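LIM domain only protein 7 (Homo sapiens, PDB 2EAQ) is of unknown precise function but carries a PDZ domain, a module that typically binds the C-terminal tails of partner proteins. Local coordinates at residues A[7-12]-A[17-22]; A[23-28]-A[66-71]. All blocks are in the same frame, centred on the assembly; numbering follows the deposited sequence.

Contact 1: residues A[7-12]-A[17-22]; sequences ISINQT and LDFGFT
The side-chain amide of Gln11 lies flat over one face of the Phe19 ring, their planes only 18° apart, an amide-on-aromatic stack. CD rides 3.7 Å above the ring plane, offset toward the rim, while CG touches CE1 of Phe19 at 3.6 Å. With CG of Gln11 held between the backbone N and the carbonyl carbon (chi1 65°) and the chain extended beyond it, the amide is laid over the rim of the ring, with its end at the backbone of residues 17-18. There NE2 of Gln11 gives a weak but straight hydrogen bond to O of Asp18, 3.4 Å long. OE1 of Gln11 sits 3.0 Å from O of Leu17, two acceptors without a bond, which leaves the assignment of the amide ends doubtful. Were an alanine to replace Gln11, this part of the Phe19 face would probably lose its cover and the turn's backbone carbonyls the amide beside them. Ile9 adds a branched aliphatic contact, its CG2 meeting CD1 of Phe19 at 3.6 Å. The turn is shaped from within: OD1 of Asp18 accepts from N of Gly20 at 2.8 Å, an Asx turn. Gly20 has a positive phi (106°), where a side chain would be jammed against the carbonyl O of Phe19, so glycine suits the place. Residues 18-21 (DFGF) correspond to the GLGF-type loop, which in PDZ domains binds the ligand's terminal carboxylate and probably does so here. Around them, Phe19 packs on Leu81 of strand 80-88 and on Gln76 of helix 65-78, while Ile9 and Gln11 rest on Pro40 of helix 40-43.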
loop_
_atom_site.group_PDB
_atom_site.type_symbol
_atom_site.label_atom_id
_atom_site.label_comp_id
_atom_site.label_asym_id
_atom_site.label_seq_id
_atom_site.Cartn_x
_atom_site.Cartn_y
_atom_site.Cartn_z
ATOM N N ILE A 7 2.424 2.100 -8.192
ATOM C CA ILE A 7 1.993 3.419 -7.736
ATOM C C ILE A 7 3.001 3.958 -6.738
ATOM O O ILE A 7 3.302 3.293 -5.746
ATOM C CB ILE A 7 0.620 3.318 -7.095
ATOM C CG1 ILE A 7 -0.393 2.760 -8.106
ATOM C CG2 ILE A 7 0.168 4.717 -6.560
ATOM C CD1 ILE A 7 -1.863 2.668 -7.535
ATOM N N SER A 8 3.544 5.141 -6.989
ATOM C CA SER A 8 4.527 5.737 -6.107
ATOM C C SER A 8 3.867 6.747 -5.194
ATOM O O SER A 8 3.141 7.611 -5.654
ATOM C CB SER A 8 5.576 6.426 -6.964
ATOM O OG SER A 8 6.646 6.841 -6.048
ATOM N N ILE A 9 4.087 6.571 -3.896
ATOM C CA ILE A 9 3.488 7.437 -2.841
ATOM C C ILE A 9 4.671 7.931 -2.016
ATOM O O ILE A 9 5.581 7.164 -1.716
ATOM C CB ILE A 9 2.454 6.658 -1.944
ATOM C CG1 ILE A 9 1.555 5.826 -2.866
ATOM C CG2 ILE A 9 1.668 7.651 -1.102
ATOM C CD1 ILE A 9 0.476 5.052 -2.122
ATOM N N ASN A 10 4.680 9.210 -1.668
ATOM C CA ASN A 10 5.828 9.805 -0.946
ATOM C C ASN A 10 5.392 10.814 0.060
ATOM O O ASN A 10 4.444 11.566 -0.209
ATOM C CB ASN A 10 6.762 10.522 -1.930
ATOM C CG ASN A 10 7.296 9.594 -2.987
ATOM O OD1 ASN A 10 8.289 8.903 -2.779
ATOM N ND2 ASN A 10 6.623 9.536 -4.119
ATOM N N GLN A 11 6.037 10.840 1.233
ATOM C CA GLN A 11 5.745 11.875 2.226
ATOM C C GLN A 11 7.005 12.092 3.039
ATOM O O GLN A 11 8.009 11.429 2.794
ATOM C CB GLN A 11 4.514 11.485 3.086
ATOM C CG GLN A 11 4.746 10.250 3.944
ATOM C CD GLN A 11 3.596 9.889 4.796
ATOM O OE1 GLN A 11 3.819 9.303 5.878
ATOM N NE2 GLN A 11 2.439 10.234 4.418
ATOM N N THR A 12 6.976 13.053 3.947
ATOM C CA THR A 12 8.201 13.347 4.711
ATOM C C THR A 12 8.696 12.155 5.488
ATOM O O THR A 12 7.896 11.456 6.114
ATOM C CB THR A 12 7.891 14.431 5.694
ATOM O OG1 THR A 12 7.352 15.531 4.957
ATOM C CG2 THR A 12 9.181 14.954 6.328
ATOM N N LEU A 17 2.061 11.041 10.544
ATOM C CA LEU A 17 0.829 10.611 9.893
ATOM C C LEU A 17 1.135 9.456 8.937
ATOM O O LEU A 17 2.241 9.406 8.381
ATOM C CB LEU A 17 0.255 11.767 9.087
ATOM C CG LEU A 17 -0.024 13.095 9.799
ATOM C CD1 LEU A 17 -0.617 14.079 8.805
ATOM C CD2 LEU A 17 -0.985 12.837 10.942
ATOM N N ASP A 18 0.192 8.542 8.748
ATOM C CA ASP A 18 0.409 7.466 7.770
ATOM C C ASP A 18 0.120 8.010 6.364
ATOM O O ASP A 18 -0.224 9.164 6.178
ATOM C CB ASP A 18 -0.449 6.242 8.038
ATOM C CG ASP A 18 -1.912 6.568 8.096
ATOM O OD1 ASP A 18 -2.482 7.132 7.138
ATOM O OD2 ASP A 18 -2.542 6.268 9.157
ATOM N N PHE A 19 0.288 7.152 5.375
ATOM C CA PHE A 19 0.139 7.562 3.979
ATOM C C PHE A 19 -1.267 7.869 3.519
ATOM O O PHE A 19 -1.440 8.444 2.451
ATOM C CB PHE A 19 0.729 6.512 3.043
ATOM C CG PHE A 19 2.234 6.423 3.069
ATOM C CD1 PHE A 19 3.015 7.230 2.256
ATOM C CD2 PHE A 19 2.869 5.505 3.896
ATOM C CE1 PHE A 19 4.410 7.117 2.244
ATOM C CE2 PHE A 19 4.299 5.386 3.910
ATOM C CZ PHE A 19 5.054 6.206 3.068
ATOM N N GLY A 20 -2.265 7.541 4.328
ATOM C CA GLY A 20 -3.617 7.891 3.903
ATOM C C GLY A 20 -4.460 6.753 3.435
ATOM O O GLY A 20 -5.536 7.008 2.928
ATOM N N PHE A 21 -4.041 5.491 3.614
ATOM C CA PHE A 21 -4.926 4.410 3.198
ATOM C C PHE A 21 -4.900 3.350 4.320
ATOM O O PHE A 21 -3.993 3.329 5.159
ATOM C CB PHE A 21 -4.438 3.808 1.855
ATOM C CG PHE A 21 -3.170 3.051 1.936
ATOM C CD1 PHE A 21 -3.182 1.683 2.093
ATOM C CD2 PHE A 21 -1.927 3.707 1.840
ATOM C CE1 PHE A 21 -1.961 0.996 2.166
ATOM C CE2 PHE A 21 -0.730 3.011 1.921
ATOM C CZ PHE A 21 -0.770 1.672 2.088
ATOM N N THR A 22 -5.942 2.526 4.349
ATOM C CA THR A 22 -5.991 1.373 5.283
ATOM C C THR A 22 -6.119 0.128 4.412
ATOM O O THR A 22 -6.563 0.187 3.246
ATOM C CB THR A 22 -7.154 1.420 6.244
ATOM O OG1 THR A 22 -8.382 1.423 5.529
ATOM C CG2 THR A 22 -7.058 2.698 7.123
#

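Contact 2: residues A[23-28]-A[66-71]; sequences IKWDIP and KEWEEA
Trp25 and Trp68 turn their indoles almost at right angles, with the six-membered ring of Trp25 and the five-membered ring of Trp68 at 85° and their centroids 5.8 Å apart. The approach is oblique: CZ2 and CH2 of Trp25 both lie 4.1 Å from CD1 of Trp68. CD1 of Ile23 meets the Trp68 indole at its edge, near its plane, 3.8 Å from NE1 of Trp68. Trp68 reaches across because its CG is anti to the backbone N (chi1 178°), carrying the large ring away from the helix toward strand 21-26. This is the pairing of strand and helix that frames the peptide-binding groove of PDZ domains; the ligand tail would be expected to lie along the strand as an added antiparallel partner. The backbones stand well apart, with CA of Ile23 and CA of Glu69 separated by 11.1 Å, so a side chain as long as that of Trp68 suits the span. Isoleucine suits its place because CG1 and CD1 of Ile23 form an apolar arm long enough to reach the edge of the indole. Trp68 is buried further by Ile30, Ile52 and Ile55, and Phe60 meets it edge-to-face.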
loop_
_atom_site.group_PDB
_atom_site.type_symbol
_atom_site.label_atom_id
_atom_site.label_comp_id
_atom_site.label_asym_id
_atom_site.label_seq_id
_atom_site.Cartn_x
_atom_site.Cartn_y
_atom_site.Cartn_z
ATOM N N ILE A 23 -5.754 -1.017 4.983
ATOM C CA ILE A 23 -5.775 -2.284 4.273
ATOM C C ILE A 23 -6.911 -3.166 4.730
ATOM O O ILE A 23 -7.269 -3.174 5.947
ATOM C CB ILE A 23 -4.445 -3.000 4.519
ATOM C CG1 ILE A 23 -3.308 -2.199 3.850
ATOM C CG2 ILE A 23 -4.466 -4.445 3.915
ATOM C CD1 ILE A 23 -1.917 -2.823 3.925
ATOM N N LYS A 24 -7.523 -3.815 3.748
ATOM C CA LYS A 24 -8.535 -4.844 3.954
ATOM C C LYS A 24 -7.816 -6.165 3.817
ATOM O O LYS A 24 -7.292 -6.535 2.742
ATOM C CB LYS A 24 -9.634 -4.792 2.895
ATOM C CG LYS A 24 -10.672 -5.906 3.161
ATOM C CD LYS A 24 -11.929 -5.692 2.347
ATOM C CE LYS A 24 -11.790 -6.471 1.055
ATOM N NZ LYS A 24 -13.138 -6.968 0.531
ATOM N N TRP A 25 -7.736 -6.890 4.945
ATOM C CA TRP A 25 -7.185 -8.235 4.926
ATOM C C TRP A 25 -8.288 -9.164 4.465
ATOM O O TRP A 25 -9.359 -9.272 5.111
ATOM C CB TRP A 25 -6.730 -8.577 6.336
ATOM C CG TRP A 25 -5.501 -7.787 6.702
ATOM C CD1 TRP A 25 -5.460 -6.450 7.013
ATOM C CD2 TRP A 25 -4.165 -8.250 6.705
ATOM N NE1 TRP A 25 -4.155 -6.051 7.208
ATOM C CE2 TRP A 25 -3.332 -7.131 7.025
ATOM C CE3 TRP A 25 -3.561 -9.517 6.461
ATOM C CZ2 TRP A 25 -1.950 -7.224 7.121
ATOM C CZ3 TRP A 25 -2.173 -9.599 6.565
ATOM C CH2 TRP A 25 -1.384 -8.461 6.892
ATOM N N ASP A 26 -8.085 -9.851 3.347
ATOM C CA ASP A 26 -9.053 -10.815 2.847
ATOM C C ASP A 26 -8.194 -11.961 2.321
ATOM O O ASP A 26 -8.129 -12.253 1.098
ATOM C CB ASP A 26 -9.915 -10.227 1.743
ATOM C CG ASP A 26 -11.237 -10.973 1.641
ATOM O OD1 ASP A 26 -11.356 -11.951 2.378
ATOM O OD2 ASP A 26 -12.062 -10.539 0.844
ATOM N N ILE A 27 -7.599 -12.674 3.253
ATOM C CA ILE A 27 -6.650 -13.752 2.957
ATOM C C ILE A 27 -7.262 -14.686 1.895
ATOM O O ILE A 27 -8.384 -15.094 2.041
ATOM C CB ILE A 27 -6.327 -14.483 4.297
ATOM C CG1 ILE A 27 -5.471 -13.570 5.203
ATOM C CG2 ILE A 27 -5.631 -15.801 4.026
ATOM C CD1 ILE A 27 -4.166 -13.002 4.558
ATOM N N PRO A 28 -6.453 -15.167 0.932
ATOM C CA PRO A 28 -5.009 -14.925 0.818
ATOM C C PRO A 28 -4.496 -13.594 0.275
ATOM O O PRO A 28 -3.264 -13.449 0.103
ATOM C CB PRO A 28 -4.524 -16.135 -0.008
ATOM C CG PRO A 28 -5.678 -16.285 -0.994
ATOM C CD PRO A 28 -6.913 -16.142 -0.112
ATOM N N LYS A 66 4.097 -10.927 9.362
ATOM C CA LYS A 66 4.977 -10.190 10.260
ATOM C C LYS A 66 5.920 -9.326 9.414
ATOM O O LYS A 66 6.072 -8.115 9.658
ATOM C CB LYS A 66 5.797 -11.163 11.121
ATOM C CG LYS A 66 6.685 -10.489 12.103
ATOM C CD LYS A 66 5.906 -9.513 12.885
ATOM C CE LYS A 66 6.684 -9.096 14.109
ATOM N NZ LYS A 66 7.027 -10.375 14.844
ATOM N N GLU A 67 6.593 -9.937 8.449
ATOM C CA GLU A 67 7.502 -9.150 7.568
ATOM C C GLU A 67 6.720 -8.086 6.827
ATOM O O GLU A 67 7.217 -6.998 6.596
ATOM C CB GLU A 67 8.226 -10.038 6.584
ATOM C CG GLU A 67 9.268 -10.863 7.366
ATOM C CD GLU A 67 9.931 -11.959 6.566
ATOM O OE1 GLU A 67 9.691 -12.080 5.344
ATOM O OE2 GLU A 67 10.701 -12.745 7.210
ATOM N N TRP A 68 5.466 -8.362 6.486
ATOM C CA TRP A 68 4.672 -7.343 5.813
ATOM C C TRP A 68 4.483 -6.109 6.682
ATOM O O TRP A 68 4.719 -4.932 6.265
ATOM C CB TRP A 68 3.316 -7.921 5.462
ATOM C CG TRP A 68 2.489 -6.821 4.807
ATOM C CD1 TRP A 68 1.535 -6.027 5.383
ATOM C CD2 TRP A 68 2.653 -6.380 3.480
ATOM N NE1 TRP A 68 1.101 -5.100 4.475
ATOM C CE2 TRP A 68 1.774 -5.290 3.292
ATOM C CE3 TRP A 68 3.459 -6.808 2.403
ATOM C CZ2 TRP A 68 1.671 -4.607 2.070
ATOM C CZ3 TRP A 68 3.343 -6.127 1.192
ATOM C CH2 TRP A 68 2.465 -5.046 1.032
ATOM N N GLU A 69 4.074 -6.347 7.918
ATOM C CA GLU A 69 3.873 -5.280 8.811
ATOM C C GLU A 69 5.151 -4.515 9.062
ATOM O O GLU A 69 5.139 -3.270 9.140
ATOM C CB GLU A 69 3.234 -5.803 10.087
ATOM C CG GLU A 69 1.767 -6.270 9.752
ATOM C CD GLU A 69 0.979 -6.729 10.995
ATOM O OE1 GLU A 69 -0.126 -6.190 11.195
ATOM O OE2 GLU A 69 1.483 -7.606 11.745
ATOM N N GLU A 70 6.274 -5.211 9.166
ATOM C CA GLU A 70 7.559 -4.523 9.337
ATOM C C GLU A 70 7.895 -3.694 8.105
ATOM O O GLU A 70 8.416 -2.587 8.246
ATOM C CB GLU A 70 8.671 -5.539 9.649
ATOM C CG GLU A 70 8.470 -6.095 11.058
ATOM C CD GLU A 70 9.370 -7.264 11.455
ATOM O OE1 GLU A 70 10.042 -7.918 10.623
ATOM O OE2 GLU A 70 9.353 -7.588 12.672
ATOM N N ALA A 71 7.599 -4.178 6.898
ATOM C CA ALA A 71 7.850 -3.364 5.691
ATOM C C ALA A 71 6.978 -2.118 5.622
ATOM O O ALA A 71 7.447 -1.031 5.226
ATOM C CB ALA A 71 7.603 -4.195 4.481
#

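Contacts 1 and 2 follow one another along the chain and share strand 21-26: residues 17-22 lead into its start and residues 23-26 carry it onward. Their centres lie about 16 Å apart on opposite sides of the chain's centre. In a typical PDZ domain the loop of contact 1 would receive the ligand's terminal carboxylate, and the strand and helix of contact 2 would flank the upstream residues, so the two probably serve different stretches of one groove. A bound nickel ion lies about 7 Å from the side chain of Asn10, whose OD1 is hydrogen-bonded to ND1 of His80, and a nickel ion about 12 Å from that of Ile23, both too far for direct coordination.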